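Local coordinates for NigD-like protein (Bacteroides vulgatus ATCC 8482, PDB 3K6O) that is of unknown function but, as a NigD-like protein with a signal sequence and a predicted lipoprotein motif, probably works outside the cytoplasm, at residues P86-I91 against G168-K173; L134-N139 against F172-Y177; D147-L152 against G186-V191. One frame throughout, in Å; residues are numbered along the deposited sequence.

Interaction 1: P86-I91 against G168-K173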
loop_
_atom_site.group_PDB
_atom_site.type_symbol
_atom_site.label_atom_id
_atom_site.label_comp_id
_atom_site.label_asym_id
_atom_site.label_seq_id
_atom_site.Cartn_x
_atom_site.Cartn_y
_atom_site.Cartn_z
ATOM N N PRO A 86 1.661 -0.493 -7.399
ATOM C CA PRO A 86 2.847 0.349 -7.407
ATOM C C PRO A 86 3.337 0.686 -6.004
ATOM O O PRO A 86 2.532 0.893 -5.107
ATOM C CB PRO A 86 2.399 1.639 -8.145
ATOM C CG PRO A 86 0.941 1.518 -8.392
ATOM C CD PRO A 86 0.513 0.095 -8.115
ATOM N N VAL A 87 4.652 0.736 -5.834
ATOM C CA VAL A 87 5.277 1.054 -4.573
ATOM C C VAL A 87 5.911 2.405 -4.746
ATOM O O VAL A 87 6.692 2.573 -5.677
ATOM C CB VAL A 87 6.354 0.022 -4.182
ATOM C CG1 VAL A 87 7.088 0.526 -2.930
ATOM C CG2 VAL A 87 5.703 -1.340 -3.875
ATOM N N GLN A 88 5.537 3.377 -3.894
ATOM C CA GLN A 88 6.071 4.749 -3.948
ATOM C C GLN A 88 6.869 5.092 -2.707
ATOM O O GLN A 88 6.597 4.593 -1.602
ATOM C CB GLN A 88 4.960 5.812 -4.161
ATOM C CG GLN A 88 4.459 5.876 -5.553
ATOM C CD GLN A 88 3.448 6.988 -5.809
ATOM O OE1 GLN A 88 3.622 8.180 -5.404
ATOM N NE2 GLN A 88 2.399 6.622 -6.509
ATOM N N LYS A 89 7.872 5.938 -2.896
ATOM C CA LYS A 89 8.643 6.444 -1.782
ATOM C C LYS A 89 7.910 7.629 -1.174
ATOM O O LYS A 89 7.247 8.371 -1.878
ATOM C CB LYS A 89 9.989 6.974 -2.271
ATOM C CG LYS A 89 10.950 5.897 -2.762
ATOM C CD LYS A 89 11.944 6.556 -3.773
ATOM C CE LYS A 89 12.915 5.551 -4.379
ATOM N NZ LYS A 89 12.235 4.611 -5.362
ATOM N N ILE A 90 8.115 7.834 0.120
ATOM C CA ILE A 90 7.828 9.124 0.753
ATOM C C ILE A 90 8.708 10.229 0.128
ATOM O O ILE A 90 9.862 10.008 -0.249
ATOM C CB ILE A 90 7.999 9.017 2.275
ATOM C CG1 ILE A 90 6.884 8.111 2.828
ATOM C CG2 ILE A 90 8.017 10.445 2.961
ATOM C CD1 ILE A 90 6.969 7.782 4.331
ATOM N N ILE A 91 8.140 11.413 -0.027
ATOM C CA ILE A 91 8.913 12.570 -0.462
ATOM C C ILE A 91 8.774 13.733 0.526
ATOM O O ILE A 91 7.854 13.793 1.336
ATOM C CB ILE A 91 8.480 13.051 -1.876
ATOM C CG1 ILE A 91 7.043 13.513 -1.875
ATOM C CG2 ILE A 91 8.683 11.946 -2.957
ATOM C CD1 ILE A 91 6.629 14.279 -3.227
ATOM N N GLY A 168 -7.787 2.539 -7.583
ATOM C CA GLY A 168 -6.331 2.491 -7.645
ATOM C C GLY A 168 -5.848 2.060 -6.294
ATOM O O GLY A 168 -6.517 2.329 -5.298
HETATM N N MSE A 169 -4.733 1.331 -6.280
HETATM C CA MSE A 169 -4.075 0.927 -5.068
HETATM C C MSE A 169 -2.634 1.348 -5.171
HETATM O O MSE A 169 -2.051 1.281 -6.252
HETATM C CB MSE A 169 -4.114 -0.575 -4.917
HETATM C CG MSE A 169 -3.509 -1.034 -3.629
HETATM SE SE MSE A 169 -4.836 -1.193 -2.215
HETATM C CE MSE A 169 -5.609 -2.744 -3.145
ATOM N N VAL A 170 -2.065 1.782 -4.042
ATOM C CA VAL A 170 -0.666 2.119 -3.948
ATOM C C VAL A 170 -0.174 1.777 -2.535
ATOM O O VAL A 170 -0.953 1.825 -1.543
ATOM C CB VAL A 170 -0.449 3.621 -4.241
ATOM C CG1 VAL A 170 -1.234 4.419 -3.250
ATOM C CG2 VAL A 170 1.014 4.009 -4.130
ATOM N N SER A 171 1.108 1.421 -2.455
ATOM C CA SER A 171 1.779 1.160 -1.194
ATOM C C SER A 171 2.944 2.114 -1.090
ATOM O O SER A 171 3.770 2.136 -1.987
ATOM C CB SER A 171 2.295 -0.266 -1.124
ATOM O OG SER A 171 1.241 -1.171 -0.915
ATOM N N PHE A 172 2.979 2.915 -0.013
ATOM C CA PHE A 172 4.070 3.823 0.267
ATOM C C PHE A 172 4.997 3.188 1.246
ATOM O O PHE A 172 4.566 2.796 2.288
ATOM C CB PHE A 172 3.512 5.096 0.874
ATOM C CG PHE A 172 2.565 5.831 -0.051
ATOM C CD1 PHE A 172 3.067 6.649 -1.042
ATOM C CD2 PHE A 172 1.188 5.693 0.072
ATOM C CE1 PHE A 172 2.230 7.323 -1.894
ATOM C CE2 PHE A 172 0.313 6.378 -0.778
ATOM C CZ PHE A 172 0.845 7.183 -1.771
ATOM N N LYS A 173 6.278 3.089 0.928
ATOM C CA LYS A 173 7.248 2.611 1.886
ATOM C C LYS A 173 7.400 3.574 3.049
ATOM O O LYS A 173 7.729 4.750 2.847
ATOM C CB LYS A 173 8.616 2.375 1.237
ATOM C CG LYS A 173 8.691 1.075 0.451
ATOM C CD LYS A 173 10.136 0.722 0.022
ATOM C CE LYS A 173 10.965 0.148 1.216
ATOM N NZ LYS A 173 10.227 -0.964 1.899
HETATM O O HOH W 1 9.808 6.107 1.493
#
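V87 and Q88 pair in parallel with S171 and F172, the short strands inclined at 39° and joined by three backbone bonds: S171 N to P86 O (3.1 Å), Q88 N to S171 O (2.9 Å) and K173 N to Q88 O (3.0 Å). On one side of this ladder, the Q88 side chain runs alongside F172 in the same direction, with Q88 CB 3.7 Å from F172 CD1. The Q88 amide plane stands 68° from the ring plane. V170 crosses Q88 at about a right angle and lays CG2 over one face of the F172 ring, toward its rim. Strand 75-93, which also pairs with strands of the N-terminal OB domain, here enters the C-terminal beta sandwich. An alanine here in place of Q88 would keep CB beside the ring, but losing CG and the amide would probably leave a gap beside V170 CG2 and thin the packing on F172 CE1. The other side of the ladder carries V87, S171 and K173: V87 CG1, anti to the backbone N (chi1 173°), meets K173 CG at 3.8 Å, while S171 OG bonds to N119 and R58. Farther along, one water links I90 N and K173 O, and I90 CD1 packs 3.5 Å from that same K173 O.

Interaction 2: L134-N139 against F172-Y177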
loop_
_atom_site.group_PDB
_atom_site.type_symbol
_atom_site.label_atom_id
_atom_site.label_comp_id
_atom_site.label_asym_id
_atom_site.label_seq_id
_atom_site.Cartn_x
_atom_site.Cartn_y
_atom_site.Cartn_z
ATOM N N LEU A 134 -0.763 10.553 -6.567
ATOM C CA LEU A 134 -0.975 10.521 -5.135
ATOM C C LEU A 134 0.392 10.374 -4.423
ATOM O O LEU A 134 1.069 9.356 -4.575
ATOM C CB LEU A 134 -1.892 9.362 -4.758
ATOM C CG LEU A 134 -2.338 9.344 -3.283
ATOM C CD1 LEU A 134 -3.287 10.518 -2.943
ATOM C CD2 LEU A 134 -2.977 8.022 -2.899
ATOM N N ASN A 135 0.770 11.368 -3.615
ATOM C CA ASN A 135 1.995 11.279 -2.813
ATOM C C ASN A 135 1.743 11.262 -1.285
ATOM O O ASN A 135 0.726 11.760 -0.771
ATOM C CB ASN A 135 2.902 12.462 -3.128
ATOM C CG ASN A 135 3.565 12.366 -4.475
ATOM O OD1 ASN A 135 3.230 13.117 -5.423
ATOM N ND2 ASN A 135 4.507 11.496 -4.580
ATOM N N LEU A 136 2.693 10.699 -0.580
ATOM C CA LEU A 136 2.746 10.694 0.887
ATOM C C LEU A 136 3.964 11.494 1.272
ATOM O O LEU A 136 5.093 11.129 0.930
ATOM C CB LEU A 136 2.895 9.277 1.432
ATOM C CG LEU A 136 2.779 9.103 2.955
ATOM C CD1 LEU A 136 1.402 9.544 3.451
ATOM C CD2 LEU A 136 3.073 7.665 3.340
ATOM N N VAL A 137 3.735 12.632 1.923
ATOM C CA VAL A 137 4.783 13.590 2.076
ATOM C C VAL A 137 5.059 13.870 3.522
ATOM O O VAL A 137 4.174 13.774 4.360
ATOM C CB VAL A 137 4.392 14.881 1.358
ATOM C CG1 VAL A 137 3.873 14.554 -0.077
ATOM C CG2 VAL A 137 3.367 15.631 2.190
ATOM N N VAL A 138 6.296 14.245 3.808
ATOM C CA VAL A 138 6.647 14.936 5.048
ATOM C C VAL A 138 6.596 16.431 4.837
ATOM O O VAL A 138 7.298 16.957 3.976
ATOM C CB VAL A 138 8.057 14.553 5.512
ATOM C CG1 VAL A 138 8.450 15.262 6.894
ATOM C CG2 VAL A 138 8.180 13.024 5.590
ATOM N N ASN A 139 5.767 17.116 5.612
ATOM C CA ASN A 139 5.587 18.547 5.443
ATOM C C ASN A 139 6.719 19.276 6.143
ATOM O O ASN A 139 6.751 19.336 7.379
ATOM C CB ASN A 139 4.243 18.980 6.032
ATOM C CG ASN A 139 3.858 20.423 5.640
ATOM O OD1 ASN A 139 4.739 21.214 5.405
ATOM N ND2 ASN A 139 2.544 20.764 5.617
ATOM N N PHE A 172 2.979 2.915 -0.013
ATOM C CA PHE A 172 4.070 3.823 0.267
ATOM C C PHE A 172 4.997 3.188 1.246
ATOM O O PHE A 172 4.566 2.796 2.288
ATOM C CB PHE A 172 3.512 5.096 0.874
ATOM C CG PHE A 172 2.565 5.831 -0.051
ATOM C CD1 PHE A 172 3.067 6.649 -1.042
ATOM C CD2 PHE A 172 1.188 5.693 0.072
ATOM C CE1 PHE A 172 2.230 7.323 -1.894
ATOM C CE2 PHE A 172 0.313 6.378 -0.778
ATOM C CZ PHE A 172 0.845 7.183 -1.771
ATOM N N LYS A 173 6.278 3.089 0.928
ATOM C CA LYS A 173 7.248 2.611 1.886
ATOM C C LYS A 173 7.400 3.574 3.049
ATOM O O LYS A 173 7.729 4.750 2.847
ATOM C CB LYS A 173 8.616 2.375 1.237
ATOM C CG LYS A 173 8.691 1.075 0.451
ATOM C CD LYS A 173 10.136 0.722 0.022
ATOM C CE LYS A 173 10.965 0.148 1.216
ATOM N NZ LYS A 173 10.227 -0.964 1.899
ATOM N N LEU A 174 7.202 3.067 4.261
ATOM C CA LEU A 174 7.214 3.923 5.465
ATOM C C LEU A 174 8.626 4.296 5.954
ATOM O O LEU A 174 8.854 5.404 6.476
ATOM C CB LEU A 174 6.392 3.288 6.561
ATOM C CG LEU A 174 4.861 3.453 6.385
ATOM C CD1 LEU A 174 4.064 2.603 7.398
ATOM C CD2 LEU A 174 4.412 4.925 6.483
ATOM N N ASP A 175 9.554 3.367 5.748
ATOM C CA ASP A 175 10.942 3.476 6.144
ATOM C C ASP A 175 11.012 3.953 7.583
ATOM O O ASP A 175 10.572 3.203 8.468
ATOM C CB ASP A 175 11.714 4.351 5.151
ATOM C CG ASP A 175 11.819 3.705 3.775
ATOM O OD1 ASP A 175 11.898 2.494 3.748
ATOM O OD2 ASP A 175 11.800 4.392 2.735
ATOM N N ASP A 176 11.512 5.176 7.850
ATOM C CA ASP A 176 11.752 5.536 9.238
ATOM C C ASP A 176 10.421 5.821 9.941
ATOM O O ASP A 176 10.423 5.930 11.119
ATOM C CB ASP A 176 12.665 6.756 9.414
ATOM C CG ASP A 176 14.068 6.574 8.886
ATOM O OD1 ASP A 176 14.454 5.564 8.262
ATOM O OD2 ASP A 176 14.836 7.489 9.179
ATOM N N TYR A 177 9.318 5.973 9.204
ATOM C CA TYR A 177 7.996 6.258 9.792
ATOM C C TYR A 177 7.174 4.971 10.108
ATOM O O TYR A 177 6.014 5.058 10.500
ATOM C CB TYR A 177 7.225 7.193 8.879
ATOM C CG TYR A 177 7.934 8.508 8.717
ATOM C CD1 TYR A 177 7.829 9.475 9.672
ATOM C CD2 TYR A 177 8.760 8.751 7.613
ATOM C CE1 TYR A 177 8.513 10.680 9.565
ATOM C CE2 TYR A 177 9.457 9.928 7.484
ATOM C CZ TYR A 177 9.319 10.890 8.452
ATOM O OH TYR A 177 9.992 12.029 8.327
#
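L136 and F172 cross obliquely, and the leucine covers one face of the aromatic ring. Its CB sits 3.8 Å from the ring centroid and only 19° off the normal, a CH-pi contact. L136 CG is anti to the backbone N (chi1 -172°), and from the branch beyond it CD2 packs 3.6 Å from F172 CB. L134 crosses F172 at about a right angle, with CD2 4.1 Å from CZ, and its carbonyl O lies in the plane of the ring at the edge, 3.6 Å from CZ. Strand 75-93 pairs with both 133-139 and 165-173. F172 is buried in the C-terminal beta sandwich, where V120 and L154 also touch it. Past the end of strand 165-173 the chain turns, with Y177 N bonded to L174 O, and Y177 comes back to V138. Here V138 CG2 approaches the hydroxyl end of the Y177 ring, 3.4 Å from OH and 3.7 Å from CZ. A tetraethylene glycol, probably from the crystallisation liquor, lies near V138. Between the two segments the contact rests on apolar fit, and L134 O, a polar atom at the ring edge, faces ring C-H groups, whose slight positive charge would probably suit it.

Interaction 3: D147-L152 against G186-V191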
loop_
_atom_site.group_PDB
_atom_site.type_symbol
_atom_site.label_atom_id
_atom_site.label_comp_id
_atom_site.label_asym_id
_atom_site.label_seq_id
_atom_site.Cartn_x
_atom_site.Cartn_y
_atom_site.Cartn_z
ATOM N N ASP A 147 4.397 14.946 20.035
ATOM C CA ASP A 147 3.440 13.950 20.554
ATOM C C ASP A 147 3.841 12.497 20.382
ATOM O O ASP A 147 3.064 11.608 20.707
ATOM C CB ASP A 147 2.045 14.185 19.938
ATOM C CG ASP A 147 2.005 13.943 18.427
ATOM O OD1 ASP A 147 3.035 13.539 17.834
ATOM O OD2 ASP A 147 0.928 14.145 17.829
ATOM N N GLY A 148 5.032 12.250 19.842
ATOM C CA GLY A 148 5.516 10.876 19.592
ATOM C C GLY A 148 4.916 10.117 18.411
ATOM O O GLY A 148 5.197 8.924 18.243
ATOM N N TYR A 149 4.092 10.779 17.606
ATOM C CA TYR A 149 3.514 10.198 16.402
ATOM C C TYR A 149 4.266 10.719 15.192
ATOM O O TYR A 149 4.705 11.850 15.185
ATOM C CB TYR A 149 2.041 10.586 16.238
ATOM C CG TYR A 149 1.054 9.735 17.005
ATOM C CD1 TYR A 149 0.907 9.869 18.374
ATOM C CD2 TYR A 149 0.251 8.810 16.352
ATOM C CE1 TYR A 149 -0.011 9.087 19.071
ATOM C CE2 TYR A 149 -0.633 8.034 17.031
ATOM C CZ TYR A 149 -0.767 8.158 18.384
ATOM O OH TYR A 149 -1.665 7.362 19.045
ATOM N N ALA A 150 4.342 9.897 14.145
ATOM C CA ALA A 150 4.770 10.330 12.840
ATOM C C ALA A 150 3.635 11.143 12.232
ATOM O O ALA A 150 2.501 10.713 12.278
ATOM C CB ALA A 150 5.057 9.109 11.959
ATOM N N HIS A 151 3.959 12.285 11.629
ATOM C CA HIS A 151 3.006 13.092 10.898
ATOM C C HIS A 151 3.345 13.205 9.392
ATOM O O HIS A 151 4.376 13.775 9.005
ATOM C CB HIS A 151 2.938 14.482 11.525
ATOM C CG HIS A 151 2.544 14.467 12.964
ATOM N ND1 HIS A 151 1.269 14.785 13.395
ATOM C CD2 HIS A 151 3.255 14.163 14.080
ATOM C CE1 HIS A 151 1.222 14.693 14.712
ATOM N NE2 HIS A 151 2.409 14.316 15.154
ATOM N N LEU A 152 2.461 12.643 8.570
ATOM C CA LEU A 152 2.589 12.585 7.105
ATOM C C LEU A 152 1.312 13.124 6.464
ATOM O O LEU A 152 0.220 13.182 7.117
ATOM C CB LEU A 152 2.812 11.135 6.645
ATOM C CG LEU A 152 4.039 10.454 7.206
ATOM C CD1 LEU A 152 4.105 8.943 6.838
ATOM C CD2 LEU A 152 5.338 11.197 6.874
ATOM N N GLY A 186 2.774 5.923 16.872
ATOM C CA GLY A 186 1.852 5.675 15.762
ATOM C C GLY A 186 2.052 6.666 14.629
ATOM O O GLY A 186 3.035 7.371 14.596
ATOM N N ILE A 187 1.110 6.716 13.707
ATOM C CA ILE A 187 1.217 7.574 12.555
ATOM C C ILE A 187 -0.093 8.300 12.342
ATOM O O ILE A 187 -1.165 7.743 12.562
ATOM C CB ILE A 187 1.636 6.764 11.316
ATOM C CG1 ILE A 187 1.848 7.631 10.117
ATOM C CG2 ILE A 187 0.587 5.711 10.894
ATOM C CD1 ILE A 187 2.315 6.719 8.932
ATOM N N LYS A 188 0.015 9.557 11.954
ATOM C CA LYS A 188 -1.132 10.407 11.630
ATOM C C LYS A 188 -0.992 10.858 10.186
ATOM O O LYS A 188 0.074 11.341 9.788
ATOM C CB LYS A 188 -1.165 11.602 12.557
ATOM C CG LYS A 188 -1.364 11.239 14.024
ATOM C CD LYS A 188 -1.603 12.464 14.918
ATOM C CE LYS A 188 -1.938 12.055 16.386
ATOM N NZ LYS A 188 -2.077 13.241 17.304
ATOM N N VAL A 189 -2.043 10.659 9.401
ATOM C CA VAL A 189 -2.036 10.948 7.991
ATOM C C VAL A 189 -3.156 11.938 7.602
ATOM O O VAL A 189 -4.336 11.639 7.772
ATOM C CB VAL A 189 -2.188 9.673 7.138
ATOM C CG1 VAL A 189 -2.152 10.025 5.608
ATOM C CG2 VAL A 189 -1.088 8.646 7.504
ATOM N N LEU A 190 -2.768 13.108 7.098
ATOM C CA LEU A 190 -3.725 14.138 6.712
ATOM C C LEU A 190 -4.214 13.920 5.285
ATOM O O LEU A 190 -3.413 13.672 4.368
ATOM C CB LEU A 190 -3.117 15.552 6.808
ATOM C CG LEU A 190 -3.122 16.251 8.172
ATOM C CD1 LEU A 190 -2.160 17.443 8.172
ATOM C CD2 LEU A 190 -4.546 16.726 8.604
ATOM N N VAL A 191 -5.520 14.058 5.109
ATOM C CA VAL A 191 -6.178 13.841 3.832
ATOM C C VAL A 191 -7.157 14.966 3.557
ATOM O O VAL A 191 -7.904 15.410 4.470
ATOM C CB VAL A 191 -6.940 12.496 3.831
ATOM C CG1 VAL A 191 -7.831 12.319 2.543
ATOM C CG2 VAL A 191 -5.928 11.355 3.990
#
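K188 reaches D147 because its CG is anti to its own carbonyl carbon (chi1 -63°) and the chain is extended beyond that, while D147 turns CG between its backbone N and carbonyl carbon (chi1 65°); the two meet tip to tip in a salt bridge, NZ to OD2 3.2 Å. The setting is a parallel strand pair of the C-terminal beta sandwich, 149-152 beside 186-191, with strand 199-204 flanking the latter on its far side. D147 OD1 is gripped twice. Y149 N comes to it from above the carboxylate plane, closing an Asx turn, and H151 NE2 meets it on the syn side at 2.9 Å. K188 uses the other oxygen, on the anti side, so the carboxylate is well fixed against rotation. On the way K188 crosses Y149 at about a right angle: CE lies over one face of the ring, 4.0 Å from its centroid, and NZ adds a longer cation-pi contact. H151 runs alongside K188, CE1 3.6 Å from CD. Across the backbones A150 N bonds to G186 O, K188 N to A150 O, L152 N to K188 O and L190 N to L152 O. On the opposite face of the sheet, L152 CD1 touches I187 CD1 at 3.5 Å. G186 N sits over the Y149 ring face away from K188, and a CB on G186 would run into Y149 CE2.

From the N terminus, the chain leaves the OB domain along strand 75-93, and residues 86-91 wait for 168-173 to close the longest loop, interaction 1. Inside that loop 134-139 sets out, met by 172-177, which begins on the last residues of the same returning strand and runs on into the turn, so interactions 1 and 2 share F172 and K173; I91 and V138 also join them through a probable backbone hydrogen bond. Strand 149-157 follows, pairing with 133-139; the segment 147-152 at its start also meets 186-191, later in the chain, so interaction 3 crosses both others. Packing of Y177 on A150 and of L174 on I187 ties interaction 2 to interaction 3, while I90 touches L152.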